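Local coordinates for putative acyl-[acyl-carrier-protein]--UDP-N-acetylglucosamine O-acyltransferase (Bacteroides fragilis, PDB 4R36), which probably transfers an acyl chain from acyl carrier protein to UDP-N-acetylglucosamine, as LpxA acyltransferases of the left-handed beta-helix family do, at residues 113-123 with 135-143; 171-179 with 188-196. All blocks are in the same frame, centred on the assembly; numbering follows the deposited sequence.

Contact 1: residues 113-123 with 135-143. With ACT (acetate ion), chain D.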
loop_
_atom_site.group_PDB
_atom_site.type_symbol
_atom_site.label_atom_id
_atom_site.label_comp_id
_atom_site.label_asym_id
_atom_site.label_seq_id
_atom_site.Cartn_x
_atom_site.Cartn_y
_atom_site.Cartn_z
ATOM N N ASN A 113 4.180 14.463 5.189
ATOM C CA ASN A 113 5.105 14.802 6.230
ATOM C C ASN A 113 5.638 16.228 5.996
ATOM O O ASN A 113 5.830 16.661 4.864
ATOM C CB ASN A 113 6.307 13.839 6.300
ATOM C CG ASN A 113 5.980 12.349 6.504
ATOM O OD1 ASN A 113 6.864 11.525 6.252
ATOM N ND2 ASN A 113 4.803 12.000 6.952
ATOM N N ARG A 114 5.962 16.937 7.081
ATOM C CA ARG A 114 6.667 18.172 6.966
ATOM C C ARG A 114 8.092 18.023 6.515
ATOM O O ARG A 114 8.661 16.898 6.416
ATOM C CB ARG A 114 6.566 18.996 8.274
ATOM C CG ARG A 114 7.253 18.484 9.531
ATOM C CD ARG A 114 6.848 19.481 10.638
ATOM N NE ARG A 114 7.345 19.203 11.987
ATOM C CZ ARG A 114 8.465 19.687 12.541
ATOM N NH1 ARG A 114 9.329 20.374 11.865
ATOM N NH2 ARG A 114 8.754 19.399 13.803
ATOM N N GLY A 115 8.708 19.148 6.228
ATOM C CA GLY A 115 10.042 19.165 5.587
ATOM C C GLY A 115 11.252 18.890 6.514
ATOM O O GLY A 115 11.103 18.708 7.721
ATOM N N THR A 116 12.440 18.883 5.912
ATOM C CA THR A 116 13.711 18.790 6.636
ATOM C C THR A 116 14.542 20.047 6.284
ATOM O O THR A 116 14.152 20.839 5.429
ATOM C CB THR A 116 14.544 17.582 6.225
ATOM O OG1 THR A 116 14.997 17.720 4.861
ATOM C CG2 THR A 116 13.805 16.305 6.425
ATOM N N ALA A 117 15.734 20.163 6.861
ATOM C CA ALA A 117 16.652 21.257 6.526
ATOM C C ALA A 117 17.058 21.265 5.063
ATOM O O ALA A 117 17.545 22.249 4.559
ATOM C CB ALA A 117 17.902 21.157 7.382
ATOM N N ALA A 118 16.927 20.146 4.376
ATOM C CA ALA A 118 17.228 20.109 2.927
ATOM C C ALA A 118 16.453 21.122 2.103
ATOM O O ALA A 118 16.910 21.489 1.025
ATOM C CB ALA A 118 16.959 18.676 2.358
ATOM N N LYS A 119 15.249 21.461 2.544
ATOM C CA LYS A 119 14.420 22.468 1.943
ATOM C C LYS A 119 13.609 23.188 3.029
ATOM O O LYS A 119 13.741 24.395 3.203
ATOM C CB LYS A 119 13.460 21.891 0.865
ATOM C CG LYS A 119 12.672 22.987 0.159
ATOM C CD LYS A 119 11.727 22.490 -0.923
ATOM C CE LYS A 119 10.894 23.627 -1.452
ATOM N NZ LYS A 119 9.973 23.240 -2.562
ATOM N N GLY A 120 12.772 22.471 3.759
ATOM C CA GLY A 120 12.068 23.023 4.892
ATOM C C GLY A 120 10.585 23.061 4.790
ATOM O O GLY A 120 9.903 23.355 5.767
ATOM N N ARG A 121 10.070 22.743 3.597
ATOM C CA ARG A 121 8.653 22.861 3.278
ATOM C C ARG A 121 8.289 21.699 2.330
ATOM O O ARG A 121 8.933 21.538 1.300
ATOM C CB ARG A 121 8.367 24.173 2.548
ATOM C CG ARG A 121 8.775 25.426 3.362
ATOM C CD ARG A 121 8.643 26.674 2.527
ATOM N NE ARG A 121 7.256 26.996 2.200
ATOM C CZ ARG A 121 6.908 27.926 1.335
ATOM N NH1 ARG A 121 7.813 28.663 0.752
ATOM N NH2 ARG A 121 5.637 28.167 1.056
ATOM N N THR A 122 7.343 20.871 2.751
ATOM C CA THR A 122 6.670 19.888 1.872
ATOM C C THR A 122 5.466 20.658 1.341
ATOM O O THR A 122 4.690 21.216 2.096
ATOM C CB THR A 122 6.244 18.658 2.668
ATOM O OG1 THR A 122 7.383 18.169 3.377
ATOM C CG2 THR A 122 5.675 17.594 1.725
ATOM N N ILE A 123 5.322 20.717 0.027
ATOM C CA ILE A 123 4.303 21.544 -0.608
ATOM C C ILE A 123 3.493 20.801 -1.642
ATOM O O ILE A 123 4.051 20.242 -2.603
ATOM C CB ILE A 123 4.924 22.756 -1.309
ATOM C CG1 ILE A 123 5.718 23.624 -0.283
ATOM C CG2 ILE A 123 3.886 23.572 -2.084
ATOM C CD1 ILE A 123 6.555 24.720 -0.915
ATOM N N HIS A 135 1.402 8.640 0.088
ATOM C CA HIS A 135 2.425 9.229 0.928
ATOM C C HIS A 135 3.197 10.328 0.213
ATOM O O HIS A 135 3.768 10.119 -0.925
ATOM C CB HIS A 135 3.359 8.165 1.464
ATOM C CG HIS A 135 4.513 8.707 2.257
ATOM N ND1 HIS A 135 4.379 9.134 3.559
ATOM C CD2 HIS A 135 5.816 8.890 1.931
ATOM C CE1 HIS A 135 5.548 9.535 4.006
ATOM N NE2 HIS A 135 6.430 9.439 3.027
ATOM N N VAL A 136 3.298 11.479 0.877
ATOM C CA VAL A 136 4.135 12.593 0.382
ATOM C C VAL A 136 5.259 12.881 1.384
ATOM O O VAL A 136 4.985 13.290 2.504
ATOM C CB VAL A 136 3.289 13.856 0.193
ATOM C CG1 VAL A 136 4.119 14.973 -0.429
ATOM C CG2 VAL A 136 2.089 13.612 -0.689
ATOM N N ALA A 137 6.494 12.568 0.976
ATOM C CA ALA A 137 7.603 12.591 1.861
ATOM C C ALA A 137 8.094 14.005 2.044
ATOM O O ALA A 137 7.720 14.919 1.303
ATOM C CB ALA A 137 8.713 11.713 1.366
ATOM N N HIS A 138 8.923 14.143 3.076
ATOM C CA HIS A 138 9.591 15.424 3.361
ATOM C C HIS A 138 10.149 16.142 2.135
ATOM O O HIS A 138 10.778 15.537 1.265
ATOM C CB HIS A 138 10.726 15.178 4.331
ATOM C CG HIS A 138 11.850 14.371 3.765
ATOM N ND1 HIS A 138 12.963 14.951 3.203
ATOM C CD2 HIS A 138 12.091 13.034 3.791
ATOM C CE1 HIS A 138 13.817 14.012 2.831
ATOM N NE2 HIS A 138 13.315 12.839 3.188
ATOM N N ASP A 139 9.849 17.436 2.039
ATOM C CA ASP A 139 10.426 18.354 0.995
ATOM C C ASP A 139 9.935 18.073 -0.434
ATOM O O ASP A 139 10.411 18.716 -1.377
ATOM C CB ASP A 139 11.937 18.438 1.022
ATOM C CG ASP A 139 12.482 18.628 2.453
ATOM O OD1 ASP A 139 12.128 19.635 3.056
ATOM O OD2 ASP A 139 13.173 17.754 2.983
ATOM N N ALA A 140 8.971 17.147 -0.584
ATOM C CA ALA A 140 8.387 16.897 -1.865
ATOM C C ALA A 140 7.570 18.089 -2.323
ATOM O O ALA A 140 7.150 18.945 -1.522
ATOM C CB ALA A 140 7.490 15.684 -1.788
ATOM N N LEU A 141 7.429 18.204 -3.627
ATOM C CA LEU A 141 6.692 19.260 -4.273
ATOM C C LEU A 141 5.701 18.641 -5.283
ATOM O O LEU A 141 6.150 17.998 -6.229
ATOM C CB LEU A 141 7.619 20.212 -5.040
ATOM C CG LEU A 141 6.854 21.294 -5.844
ATOM C CD1 LEU A 141 6.081 22.256 -4.977
ATOM C CD2 LEU A 141 7.832 22.061 -6.769
ATOM N N ILE A 142 4.408 18.872 -5.070
ATOM C CA ILE A 142 3.359 18.554 -6.023
ATOM C C ILE A 142 2.781 19.850 -6.519
ATOM O O ILE A 142 2.498 20.753 -5.711
ATOM C CB ILE A 142 2.269 17.665 -5.403
ATOM C CG1 ILE A 142 2.916 16.355 -4.930
ATOM C CG2 ILE A 142 1.154 17.390 -6.363
ATOM C CD1 ILE A 142 1.916 15.364 -4.323
ATOM N N GLY A 143 2.597 19.953 -7.836
ATOM C CA GLY A 143 1.955 21.148 -8.439
ATOM C C GLY A 143 0.432 21.160 -8.326
ATOM O O GLY A 143 -0.127 20.934 -7.212
HETATM C C ACT D . 9.766 8.793 2.996
HETATM O O ACT D . 9.278 8.038 2.093
HETATM O OXT ACT D . 9.024 9.483 3.729
HETATM C CH3 ACT D . 11.259 8.956 3.217
HETATM O O HOH W 1 9.297 11.855 5.067
HETATM O O HOH W 2 8.233 21.441 -1.392
#
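H135 meets N113 at the edge of its imidazole: N113 OD1 lies near the ring plane, 3.3 Å from H135 CE1, with the amide turned 72° from the ring. Next to this edge H135 NE2 donates to OXT of an acetate ion, probably from the crystallisation liquor, at 2.7 Å; N150 of the second subunit also binds the acetate, and one water links OXT, N113 OD1 and the backbone N of H138. V136 accepts the backbone N-H of N113 on its carbonyl, while its CG1 packs on T122 CG2, the two side chains running antiparallel. H138, a residue of the UDP-N-acetylglucosamine site, has the methyl of T116 set obliquely to its ring, with T116 CG2 3.6 Å from H138 ND1. H138 ND1 donates almost straight to D139 OD2 at 2.8 Å, the oxygen lying in the imidazole plane. D139 turns its carboxylate into the 116-120 loop because CG stands anti to its own carbonyl carbon (chi1 -46°). D139 OD1 takes the N-H groups of T116 and G120 from opposite faces of its plane, each at 3.0 Å; D139 OD2 receives T116 OG1 on its syn side at 2.6 Å, and H138 ND1 on its anti side, well out of the carboxylate plane. The backbone N of D139 donates to T122 OG1, which itself donates to the carbonyl of N113. A140 O and I142 N then pair with the backbone of I123, and L141 CD1 rests alongside I123 CG2, 3.9 Å away. Four principal bonds thus fix the buried carboxylate of D139, three of them from the 116-120 loop. The fourth holds the H138 ring by its ND1, setting the rotation of this substrate-site imidazole.

Contact 2: residues 171-179 with 188-196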
loop_
_atom_site.group_PDB
_atom_site.type_symbol
_atom_site.label_atom_id
_atom_site.label_comp_id
_atom_site.label_asym_id
_atom_site.label_seq_id
_atom_site.Cartn_x
_atom_site.Cartn_y
_atom_site.Cartn_z
ATOM N N LEU A 171 5.851 3.755 -7.280
ATOM C CA LEU A 171 7.016 4.110 -6.397
ATOM C C LEU A 171 7.919 5.028 -7.135
ATOM O O LEU A 171 8.440 4.691 -8.219
ATOM C CB LEU A 171 7.818 2.887 -5.977
ATOM C CG LEU A 171 7.043 1.832 -5.192
ATOM C CD1 LEU A 171 7.941 0.632 -4.887
ATOM C CD2 LEU A 171 6.569 2.533 -3.884
ATOM N N MET A 172 8.027 6.236 -6.578
ATOM C CA MET A 172 8.751 7.350 -7.168
ATOM C C MET A 172 9.928 7.562 -6.251
ATOM O O MET A 172 9.748 7.962 -5.095
ATOM C CB MET A 172 7.854 8.601 -7.154
ATOM C CG MET A 172 8.597 9.810 -7.566
ATOM S SD MET A 172 7.574 11.159 -8.094
ATOM C CE MET A 172 8.804 12.178 -8.907
ATOM N N HIS A 173 11.099 7.233 -6.741
ATOM C CA HIS A 173 12.305 7.378 -6.009
ATOM C C HIS A 173 12.687 8.838 -5.637
ATOM O O HIS A 173 12.360 9.780 -6.358
ATOM C CB HIS A 173 13.394 6.830 -6.892
ATOM C CG HIS A 173 14.607 6.418 -6.162
ATOM N ND1 HIS A 173 15.731 7.199 -6.073
ATOM C CD2 HIS A 173 14.896 5.260 -5.515
ATOM C CE1 HIS A 173 16.659 6.573 -5.369
ATOM N NE2 HIS A 173 16.176 5.394 -5.025
ATOM N N GLN A 174 13.474 9.009 -4.570
ATOM C CA GLN A 174 13.880 10.377 -4.125
ATOM C C GLN A 174 14.514 11.182 -5.212
ATOM O O GLN A 174 15.236 10.653 -6.081
ATOM C CB GLN A 174 14.797 10.372 -2.849
ATOM C CG GLN A 174 15.958 9.445 -2.971
ATOM C CD GLN A 174 16.834 9.482 -1.740
ATOM O OE1 GLN A 174 16.454 10.044 -0.711
ATOM N NE2 GLN A 174 18.029 8.897 -1.855
ATOM N N PHE A 175 14.235 12.472 -5.191
ATOM C CA PHE A 175 14.828 13.441 -6.096
ATOM C C PHE A 175 14.334 13.318 -7.562
ATOM O O PHE A 175 14.912 13.960 -8.462
ATOM C CB PHE A 175 16.392 13.395 -6.115
ATOM C CG PHE A 175 17.044 13.466 -4.769
ATOM C CD1 PHE A 175 17.005 14.644 -4.034
ATOM C CD2 PHE A 175 17.706 12.373 -4.246
ATOM C CE1 PHE A 175 17.621 14.738 -2.767
ATOM C CE2 PHE A 175 18.295 12.438 -2.959
ATOM C CZ PHE A 175 18.263 13.629 -2.233
ATOM N N CYS A 176 13.387 12.451 -7.843
ATOM C CA CYS A 176 12.865 12.368 -9.223
ATOM C C CYS A 176 11.855 13.446 -9.538
ATOM O O CYS A 176 11.250 14.057 -8.637
ATOM C CB CYS A 176 12.257 10.990 -9.477
ATOM S SG CYS A 176 13.628 9.778 -9.525
ATOM N N ARG A 177 11.648 13.676 -10.826
ATOM C CA ARG A 177 10.699 14.637 -11.299
ATOM C C ARG A 177 9.822 14.031 -12.389
ATOM O O ARG A 177 10.304 13.277 -13.256
ATOM C CB ARG A 177 11.447 15.879 -11.877
ATOM C CG ARG A 177 10.470 16.913 -12.341
ATOM C CD ARG A 177 11.175 18.221 -12.673
ATOM N NE ARG A 177 10.301 19.216 -13.253
ATOM C CZ ARG A 177 10.710 20.259 -13.944
ATOM N NH1 ARG A 177 12.047 20.512 -14.102
ATOM N NH2 ARG A 177 9.777 21.055 -14.475
ATOM N N VAL A 178 8.518 14.323 -12.304
ATOM C CA VAL A 178 7.507 13.934 -13.273
ATOM C C VAL A 178 6.952 15.182 -13.973
ATOM O O VAL A 178 6.444 16.135 -13.342
ATOM C CB VAL A 178 6.333 13.176 -12.587
ATOM C CG1 VAL A 178 5.203 12.855 -13.540
ATOM C CG2 VAL A 178 6.850 11.908 -11.908
ATOM N N GLY A 179 6.991 15.159 -15.301
ATOM C CA GLY A 179 6.531 16.274 -16.137
ATOM C C GLY A 179 5.047 16.298 -16.246
ATOM O O GLY A 179 4.328 15.338 -15.876
ATOM N N CYS A 188 3.966 0.729 -11.364
ATOM C CA CYS A 188 5.309 1.048 -11.857
ATOM C C CYS A 188 6.203 1.692 -10.840
ATOM O O CYS A 188 5.732 2.336 -9.876
ATOM C CB CYS A 188 5.221 1.916 -13.135
ATOM S SG CYS A 188 4.404 0.988 -14.473
ATOM N N ARG A 189 7.508 1.552 -11.047
ATOM C CA ARG A 189 8.473 2.170 -10.198
ATOM C C ARG A 189 9.544 2.784 -11.048
ATOM O O ARG A 189 9.883 2.244 -12.112
ATOM C CB ARG A 189 9.093 1.165 -9.226
ATOM C CG ARG A 189 9.671 -0.055 -9.941
ATOM C CD ARG A 189 10.139 -1.151 -8.951
ATOM N NE ARG A 189 10.531 -2.364 -9.660
ATOM C CZ ARG A 189 10.813 -3.523 -9.111
ATOM N NH1 ARG A 189 10.762 -3.681 -7.797
ATOM N NH2 ARG A 189 11.233 -4.515 -9.882
ATOM N N PHE A 190 10.165 3.861 -10.547
ATOM C CA PHE A 190 11.145 4.527 -11.369
ATOM C C PHE A 190 12.113 5.331 -10.541
ATOM O O PHE A 190 11.734 5.815 -9.433
ATOM C CB PHE A 190 10.495 5.446 -12.404
ATOM C CG PHE A 190 9.608 6.510 -11.826
ATOM C CD1 PHE A 190 8.302 6.247 -11.477
ATOM C CD2 PHE A 190 10.041 7.827 -11.774
ATOM C CE1 PHE A 190 7.455 7.280 -10.954
ATOM C CE2 PHE A 190 9.224 8.870 -11.307
ATOM C CZ PHE A 190 7.905 8.597 -10.879
ATOM N N SER A 191 13.336 5.467 -11.050
ATOM C CA SER A 191 14.339 6.298 -10.366
ATOM C C SER A 191 15.056 7.274 -11.320
ATOM O O SER A 191 16.162 7.783 -11.027
ATOM C CB SER A 191 15.330 5.395 -9.679
ATOM O OG SER A 191 15.888 4.589 -10.702
ATOM N N LYS A 192 14.389 7.588 -12.426
ATOM C CA LYS A 192 14.790 8.632 -13.354
ATOM C C LYS A 192 13.631 9.551 -13.560
ATOM O O LYS A 192 12.543 9.246 -13.089
ATOM C CB LYS A 192 15.250 7.969 -14.640
ATOM C CG LYS A 192 16.523 7.148 -14.365
ATOM C CD LYS A 192 17.584 7.285 -15.415
ATOM C CE LYS A 192 18.787 6.365 -15.246
ATOM N NZ LYS A 192 19.187 6.252 -13.830
ATOM N N ASP A 193 13.841 10.652 -14.271
ATOM C CA ASP A 193 12.790 11.584 -14.522
ATOM C C ASP A 193 11.846 11.089 -15.655
ATOM O O ASP A 193 12.255 10.375 -16.623
ATOM C CB ASP A 193 13.388 12.948 -14.865
ATOM C CG ASP A 193 14.202 13.556 -13.728
ATOM O OD1 ASP A 193 13.951 13.314 -12.534
ATOM O OD2 ASP A 193 15.202 14.265 -14.035
ATOM N N ILE A 194 10.582 11.511 -15.587
ATOM C CA ILE A 194 9.591 11.201 -16.616
ATOM C C ILE A 194 9.195 12.449 -17.370
ATOM O O ILE A 194 8.585 13.340 -16.799
ATOM C CB ILE A 194 8.374 10.529 -16.027
ATOM C CG1 ILE A 194 8.827 9.274 -15.244
ATOM C CG2 ILE A 194 7.386 10.135 -17.102
ATOM C CD1 ILE A 194 7.687 8.511 -14.677
ATOM N N PRO A 195 9.524 12.503 -18.664
ATOM C CA PRO A 195 9.326 13.767 -19.385
ATOM C C PRO A 195 7.851 13.995 -19.714
ATOM O O PRO A 195 7.045 13.035 -19.723
ATOM C CB PRO A 195 10.215 13.593 -20.646
ATOM C CG PRO A 195 10.162 12.129 -20.871
ATOM C CD PRO A 195 10.176 11.501 -19.500
ATOM N N PRO A 196 7.482 15.241 -20.054
ATOM C CA PRO A 196 6.047 15.602 -20.135
ATOM C C PRO A 196 5.274 14.948 -21.250
ATOM O O PRO A 196 5.895 14.581 -22.264
ATOM C CB PRO A 196 6.061 17.096 -20.297
ATOM C CG PRO A 196 7.424 17.432 -20.700
ATOM C CD PRO A 196 8.346 16.409 -20.119
HETATM O O HOH W 3 14.992 14.988 -10.790
#
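F190 CG stands between its backbone N and carbonyl carbon (chi1 58°), which swings the ring back over M172, whose own chain runs extended with CG opposite the backbone N (chi1 172°). M172 CA makes a CH-pi contact over one face of the phenyl, 4.2 Å from the ring centroid, and M172 CG comes to 3.6 Å from F190 CZ. The sulfur approaches obliquely in a Met-aromatic contact, with M172 SD 3.8 Å from F190 CZ. V178 crosses the ring at about a right angle, and V178 CG2 touches F190 CZ at 3.6 Å, while I194 CD1 sits over the centre of the face opposite M172 CA. The phenyl is therefore covered on both faces, and I184 of the strand 183-184 adds to the same apolar interior. Nearer the corner, S191 CB lies over one face of the H173 imidazole, and C176 SG packs on the backbone of S191, 3.4 Å from its C atom.

The backbones pair in parallel, L171 with R189 and M172 with F190, ending where H173 N donates to F190 O. Beyond the turn the register shifts by two residues, and D193 makes the first new link: R177 N reaches its OD1 at 2.9 Å from above the carboxylate plane. A water joins the same oxygen to F175 O, whereas D193 OD2 is held by S269 and the backbone N of R271. The pairing then resumes as I194 N donates to R177 O and G179 N to I194 O, the last at 2.8 Å. Such stacking of successive coils, with short parallel strands meeting at turns and aliphatic and aromatic side chains filling the interior, is characteristic of the left-handed parallel beta-helix of hexapeptide-repeat acyltransferases, here at its C-terminal end.

Overall arrangement
Following the chain from the N terminus, segment 113-123 leads through strand 129-130 and back to 135-143, where contact 1 closes its loop by setting one coil of the beta-helix on the next. Strands 147-148, 153-154, 159-160 and 165-166 bring the chain to 171-179; it then passes through 183-184 to 188-196, closing contact 2 ahead of strands 198-201 and 206-210 and the C-terminal helices. The loops neither nest nor cross. Both contacts reach the same two parallel sheets, with centres about 16 Å apart and no direct touch, and both meet the second subunit. Contact 1 carries H138 and contact 2 carries Q174, whose side chains lie about 6 Å apart at their nearest atoms in the UDP-N-acetylglucosamine site.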